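PDB 2HY5: DsrH from Allochromatium vinosum, which probably takes part in sulfur transfer during intracellular sulfur oxidation, as the DsrH subunit of the DsrEFH complex. Local coordinates for residues 3-8 against 18-23; 48-53 against 57-62. All coordinates share one frame; numbering follows the deposited sequence.

Interaction 1: residues 3-8 against 18-23; sequences ILHTVN and ESCLKF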
loop_
_atom_site.group_PDB
_atom_site.type_symbol
_atom_site.label_atom_id
_atom_site.label_comp_id
_atom_site.label_asym_id
_atom_site.label_seq_id
_atom_site.Cartn_x
_atom_site.Cartn_y
_atom_site.Cartn_z
ATOM N N ILE C 3 -6.459 -17.326 -19.147
ATOM C CA ILE C 3 -6.431 -16.609 -17.876
ATOM C C ILE C 3 -6.709 -15.135 -18.104
ATOM O O ILE C 3 -6.257 -14.555 -19.092
ATOM C CB ILE C 3 -5.041 -16.690 -17.198
ATOM C CG1 ILE C 3 -4.693 -18.143 -16.879
ATOM C CG2 ILE C 3 -5.024 -15.836 -15.930
ATOM C CD1 ILE C 3 -3.290 -18.314 -16.325
ATOM N N LEU C 4 -7.463 -14.535 -17.191
ATOM C CA LEU C 4 -7.710 -13.107 -17.249
ATOM C C LEU C 4 -6.820 -12.546 -16.155
ATOM O O LEU C 4 -7.019 -12.837 -14.974
ATOM C CB LEU C 4 -9.163 -12.742 -16.925
ATOM C CG LEU C 4 -9.324 -11.238 -16.651
ATOM C CD1 LEU C 4 -9.106 -10.451 -17.936
ATOM C CD2 LEU C 4 -10.698 -10.947 -16.063
ATOM N N HIS C 5 -5.820 -11.769 -16.548
ATOM C CA HIS C 5 -4.918 -11.155 -15.582
ATOM C C HIS C 5 -5.455 -9.767 -15.273
ATOM O O HIS C 5 -5.880 -9.046 -16.180
ATOM C CB HIS C 5 -3.517 -11.011 -16.179
ATOM C CG HIS C 5 -2.897 -12.307 -16.596
ATOM N ND1 HIS C 5 -2.135 -13.078 -15.745
ATOM C CD2 HIS C 5 -2.933 -12.976 -17.774
ATOM C CE1 HIS C 5 -1.727 -14.162 -16.378
ATOM N NE2 HIS C 5 -2.199 -14.126 -17.613
ATOM N N THR C 6 -5.450 -9.384 -14.000
ATOM C CA THR C 6 -5.907 -8.048 -13.644
ATOM C C THR C 6 -4.724 -7.274 -13.080
ATOM O O THR C 6 -3.943 -7.802 -12.286
ATOM C CB THR C 6 -7.050 -8.075 -12.599
ATOM O OG1 THR C 6 -6.594 -8.698 -11.392
ATOM C CG2 THR C 6 -8.256 -8.841 -13.144
ATOM N N VAL C 7 -4.580 -6.029 -13.517
ATOM C CA VAL C 7 -3.488 -5.169 -13.057
ATOM C C VAL C 7 -4.109 -3.864 -12.586
ATOM O O VAL C 7 -4.732 -3.154 -13.379
ATOM C CB VAL C 7 -2.488 -4.876 -14.196
ATOM C CG1 VAL C 7 -1.395 -3.937 -13.703
ATOM C CG2 VAL C 7 -1.877 -6.180 -14.699
ATOM N N ASN C 8 -3.937 -3.539 -11.306
ATOM C CA ASN C 8 -4.537 -2.320 -10.771
ATOM C C ASN C 8 -3.563 -1.244 -10.326
ATOM O O ASN C 8 -3.981 -0.236 -9.766
ATOM C CB ASN C 8 -5.450 -2.660 -9.591
ATOM C CG ASN C 8 -4.674 -3.137 -8.375
ATOM O OD1 ASN C 8 -5.140 -3.019 -7.243
ATOM N ND2 ASN C 8 -3.489 -3.690 -8.607
ATOM N N GLU C 18 4.659 -4.990 -15.609
ATOM C CA GLU C 18 5.793 -5.627 -16.267
ATOM C C GLU C 18 5.853 -7.129 -16.001
ATOM O O GLU C 18 6.131 -7.911 -16.909
ATOM C CB GLU C 18 7.100 -4.960 -15.833
ATOM C CG GLU C 18 7.213 -3.513 -16.284
ATOM C CD GLU C 18 8.550 -2.891 -15.934
ATOM O OE1 GLU C 18 8.891 -2.844 -14.733
ATOM O OE2 GLU C 18 9.258 -2.445 -16.863
ATOM N N SER C 19 5.588 -7.537 -14.764
ATOM C CA SER C 19 5.613 -8.954 -14.425
ATOM C C SER C 19 4.477 -9.683 -15.140
ATOM O O SER C 19 4.646 -10.798 -15.629
ATOM C CB SER C 19 5.470 -9.146 -12.914
ATOM O OG SER C 19 6.521 -8.493 -12.225
ATOM N N CYS C 20 3.315 -9.042 -15.199
ATOM C CA CYS C 20 2.159 -9.636 -15.855
ATOM C C CYS C 20 2.448 -9.915 -17.323
ATOM O O CYS C 20 2.243 -11.033 -17.809
ATOM C CB CYS C 20 0.954 -8.704 -15.750
ATOM S SG CYS C 20 -0.441 -9.211 -16.786
ATOM N N LEU C 21 2.937 -8.900 -18.025
ATOM C CA LEU C 21 3.237 -9.035 -19.445
ATOM C C LEU C 21 4.302 -10.085 -19.734
ATOM O O LEU C 21 4.352 -10.639 -20.832
ATOM C CB LEU C 21 3.659 -7.680 -20.024
ATOM C CG LEU C 21 2.590 -6.582 -19.970
ATOM C CD1 LEU C 21 3.105 -5.339 -20.677
ATOM C CD2 LEU C 21 1.303 -7.067 -20.628
ATOM N N LYS C 22 5.153 -10.359 -18.749
ATOM C CA LYS C 22 6.203 -11.355 -18.917
ATOM C C LYS C 22 5.665 -12.781 -18.811
ATOM O O LYS C 22 6.096 -13.672 -19.548
ATOM C CB LYS C 22 7.300 -11.167 -17.865
ATOM C CG LYS C 22 8.304 -12.309 -17.842
ATOM C CD LYS C 22 9.413 -12.087 -16.831
ATOM C CE LYS C 22 10.348 -13.292 -16.794
ATOM N NZ LYS C 22 11.498 -13.106 -15.867
ATOM N N PHE C 23 4.715 -12.998 -17.907
ATOM C CA PHE C 23 4.180 -14.339 -17.702
ATOM C C PHE C 23 2.880 -14.677 -18.424
ATOM O O PHE C 23 2.536 -15.849 -18.552
ATOM C CB PHE C 23 4.026 -14.613 -16.202
ATOM C CG PHE C 23 5.332 -14.632 -15.455
ATOM C CD1 PHE C 23 5.767 -13.515 -14.751
ATOM C CD2 PHE C 23 6.137 -15.763 -15.477
ATOM C CE1 PHE C 23 6.990 -13.523 -14.090
ATOM C CE2 PHE C 23 7.363 -15.781 -14.820
ATOM C CZ PHE C 23 7.788 -14.661 -14.121
#

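Interaction 2: residues 48-53 against 57-62; sequences SQVTEA and LKLYVL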
loop_
_atom_site.group_PDB
_atom_site.type_symbol
_atom_site.label_atom_id
_atom_site.label_comp_id
_atom_site.label_asym_id
_atom_site.label_seq_id
_atom_site.Cartn_x
_atom_site.Cartn_y
_atom_site.Cartn_z
ATOM N N SER C 48 5.607 1.350 -25.779
ATOM C CA SER C 48 6.306 0.352 -26.582
ATOM C C SER C 48 6.069 -1.076 -26.110
ATOM O O SER C 48 5.733 -1.954 -26.907
ATOM C CB SER C 48 7.813 0.633 -26.587
ATOM O OG SER C 48 8.103 1.850 -27.250
ATOM N N GLN C 49 6.255 -1.311 -24.817
ATOM C CA GLN C 49 6.069 -2.644 -24.264
ATOM C C GLN C 49 4.608 -3.072 -24.254
ATOM O O GLN C 49 4.301 -4.257 -24.386
ATOM C CB GLN C 49 6.664 -2.718 -22.855
ATOM C CG GLN C 49 6.251 -1.592 -21.924
ATOM C CD GLN C 49 7.091 -1.553 -20.658
ATOM O OE1 GLN C 49 7.078 -2.492 -19.861
ATOM N NE2 GLN C 49 7.832 -0.465 -20.472
ATOM N N VAL C 50 3.701 -2.115 -24.100
ATOM C CA VAL C 50 2.283 -2.446 -24.104
ATOM C C VAL C 50 1.858 -2.806 -25.528
ATOM O O VAL C 50 1.149 -3.787 -25.739
ATOM C CB VAL C 50 1.434 -1.270 -23.583
ATOM C CG1 VAL C 50 -0.051 -1.616 -23.673
ATOM C CG2 VAL C 50 1.811 -0.972 -22.137
ATOM N N THR C 51 2.313 -2.023 -26.500
ATOM C CA THR C 51 1.981 -2.275 -27.897
ATOM C C THR C 51 2.487 -3.653 -28.312
ATOM O O THR C 51 1.797 -4.392 -29.015
ATOM C CB THR C 51 2.595 -1.203 -28.817
ATOM O OG1 THR C 51 2.060 0.082 -28.471
ATOM C CG2 THR C 51 2.273 -1.503 -30.277
ATOM N N GLU C 52 3.693 -4.000 -27.871
ATOM C CA GLU C 52 4.261 -5.303 -28.188
ATOM C C GLU C 52 3.370 -6.412 -27.633
ATOM O O GLU C 52 3.174 -7.440 -28.276
ATOM C CB GLU C 52 5.668 -5.428 -27.599
ATOM C CG GLU C 52 6.786 -5.307 -28.622
ATOM C CD GLU C 52 6.830 -6.481 -29.584
ATOM O OE1 GLU C 52 5.841 -6.695 -30.317
ATOM O OE2 GLU C 52 7.857 -7.194 -29.605
ATOM N N ALA C 53 2.829 -6.194 -26.438
ATOM C CA ALA C 53 1.966 -7.179 -25.793
ATOM C C ALA C 53 0.699 -7.442 -26.603
ATOM O O ALA C 53 0.189 -8.564 -26.627
ATOM C CB ALA C 53 1.601 -6.712 -24.387
ATOM N N LEU C 57 -1.501 -10.888 -26.691
ATOM C CA LEU C 57 -2.526 -10.825 -25.653
ATOM C C LEU C 57 -3.668 -9.899 -26.044
ATOM O O LEU C 57 -3.505 -9.030 -26.898
ATOM C CB LEU C 57 -1.923 -10.291 -24.350
ATOM C CG LEU C 57 -0.671 -10.949 -23.772
ATOM C CD1 LEU C 57 -0.189 -10.121 -22.583
ATOM C CD2 LEU C 57 -0.970 -12.386 -23.356
ATOM N N LYS C 58 -4.825 -10.092 -25.411
ATOM C CA LYS C 58 -5.982 -9.234 -25.629
ATOM C C LYS C 58 -5.964 -8.289 -24.427
ATOM O O LYS C 58 -6.073 -8.738 -23.287
ATOM C CB LYS C 58 -7.279 -10.047 -25.616
ATOM C CG LYS C 58 -7.345 -11.149 -26.658
ATOM C CD LYS C 58 -8.653 -11.919 -26.540
ATOM C CE LYS C 58 -8.753 -13.013 -27.589
ATOM N NZ LYS C 58 -10.070 -13.710 -27.538
ATOM N N LEU C 59 -5.812 -6.994 -24.677
ATOM C CA LEU C 59 -5.755 -6.019 -23.589
ATOM C C LEU C 59 -7.051 -5.228 -23.469
ATOM O O LEU C 59 -7.648 -4.829 -24.473
ATOM C CB LEU C 59 -4.597 -5.042 -23.814
ATOM C CG LEU C 59 -3.193 -5.609 -24.028
ATOM C CD1 LEU C 59 -2.204 -4.452 -24.133
ATOM C CD2 LEU C 59 -2.813 -6.535 -22.882
ATOM N N TYR C 60 -7.472 -5.002 -22.228
ATOM C CA TYR C 60 -8.691 -4.257 -21.934
ATOM C C TYR C 60 -8.387 -3.225 -20.862
ATOM O O TYR C 60 -7.483 -3.418 -20.050
ATOM C CB TYR C 60 -9.783 -5.187 -21.404
ATOM C CG TYR C 60 -10.144 -6.314 -22.333
ATOM C CD1 TYR C 60 -9.342 -7.451 -22.428
ATOM C CD2 TYR C 60 -11.278 -6.235 -23.138
ATOM C CE1 TYR C 60 -9.665 -8.485 -23.305
ATOM C CE2 TYR C 60 -11.608 -7.263 -24.020
ATOM C CZ TYR C 60 -10.797 -8.380 -24.098
ATOM O OH TYR C 60 -11.111 -9.382 -24.988
ATOM N N VAL C 61 -9.143 -2.135 -20.863
ATOM C CA VAL C 61 -8.959 -1.089 -19.870
ATOM C C VAL C 61 -10.339 -0.706 -19.355
ATOM O O VAL C 61 -11.291 -0.639 -20.128
ATOM C CB VAL C 61 -8.243 0.145 -20.487
ATOM C CG1 VAL C 61 -9.077 0.748 -21.604
ATOM C CG2 VAL C 61 -7.968 1.178 -19.411
ATOM N N LEU C 62 -10.455 -0.468 -18.050
ATOM C CA LEU C 62 -11.748 -0.121 -17.468
ATOM C C LEU C 62 -12.088 1.352 -17.691
ATOM O O LEU C 62 -11.460 2.245 -17.123
ATOM C CB LEU C 62 -11.754 -0.459 -15.970
ATOM C CG LEU C 62 -13.111 -0.387 -15.265
ATOM C CD1 LEU C 62 -14.083 -1.406 -15.858
ATOM C CD2 LEU C 62 -12.905 -0.657 -13.787
#

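Interaction 1: residues 3-8 against 18-23
Cys-20 sits between His-5 and Val-7, where helix 16-23 packs on strand 3-7 in the first beta-alpha-beta unit of an alpha/beta fold with a parallel sheet. All three side chains are buried, and CB of each points toward the opposing segment. SG stands anti to the backbone N of Cys-20 (chi1 170°), which carries the sulfur out from the helix to the strand. There it touches His-5 first, with SG 3.6 Å from CB of that residue. Beyond CB, the Cys-20 SG comes at the His-5 imidazole obliquely, 4.5 Å from the ring centroid and 38° off the ring normal, a sulfur-aromatic approach. Ile-3 CG2, on the far side of the ring plane from the sulfur, lies over the centre of the His-5 ring, 3.7 Å above the plane. ND1 of His-5 is hydrogen-bonded to NE1 of Trp-101 on strand 97-101, which helps fix the turn of the ring while the helix gives it van der Waals contact.

Helix 16-23 also meets the dsrF chain: Lys-22 NZ forms a salt bridge with Asp-85 of dsrF, and Ser-19 OG is hydrogen-bonded to Asp-45 of dsrF. The second strand residue, Val-7, offers Cys-20 one branch, the methyl that lies beside its own backbone N: CG2 of Val-7 reaches CB of Cys-20 at 3.9 Å and the SG of Cys-20 at 4.0 Å.

Interaction 2: residues 48-53 against 57-62
Leu-59 reaches from strand 58-62 to Val-50 and Ala-53 on helix 47-53, the closing half of the beta-alpha-beta unit that runs from strand 29-32 through this helix to strand 58-62. Its CB points toward the helix but stays short of contact with it. CG, turned anti to the carbonyl carbon and beside the backbone N (chi1 -54°), continues the approach, and at the fork the two methyls fare differently. CD1 of Leu-59 carries the contact: it meets Val-50 CG1 at 3.6 Å, the two side chains meeting at a slant. Val-50 CG1, beside its own carbonyl carbon, stands where this methyl can meet it. The same Leu-59 CD1 lies 3.8 Å from the backbone O of Val-50. A looser contact joins Leu-59 CD1 to Ala-53 CB at 4.4 Å. CD2, the other branch, makes no close contact with the helix.

The second link is polar and lies at the end of the helix. Leu-57 N donates to Ala-53 O over 2.9 Å, continuing the helical i to i+4 pattern past the helix end. This ties the beginning of the strand segment to the last turn of the helix across a short connection. CB and CG of Leu-57 lie against the bonded oxygen, the CB 3.6 Å from Ala-53 O, while Leu-57 CD1 touches Ala-53 CB at 4.3 Å.

Within the fold, Leu-59 also packs on Leu-54, just past the helix, and Leu-57 on Ala-24, the residue that follows helix 16-23, while backbone bonds to strands 29-32 and 81-83 hold strand 58-62 between them.

Overall arrangement
Interactions 1 and 2 belong to successive beta-alpha-beta units that share strand 29-32, and their centres lie about 10 Å apart. The first closes before the second opens along the chain, yet their helices touch: Leu-21 CD2 is 3.8 Å from Ala-53 CB. The same Leu-21 methyl, CD2, lies 3.9 Å from Leu-57 CD1, so this one leucine bridges 18-23 to both segments of interaction 2. Val-30 of the shared strand is a second meeting point, packed by Cys-20 and Leu-59. The surroundings differ: 18-23 borders dsrF, whereas no other chain of the assembly reaches 48-53 or 57-62.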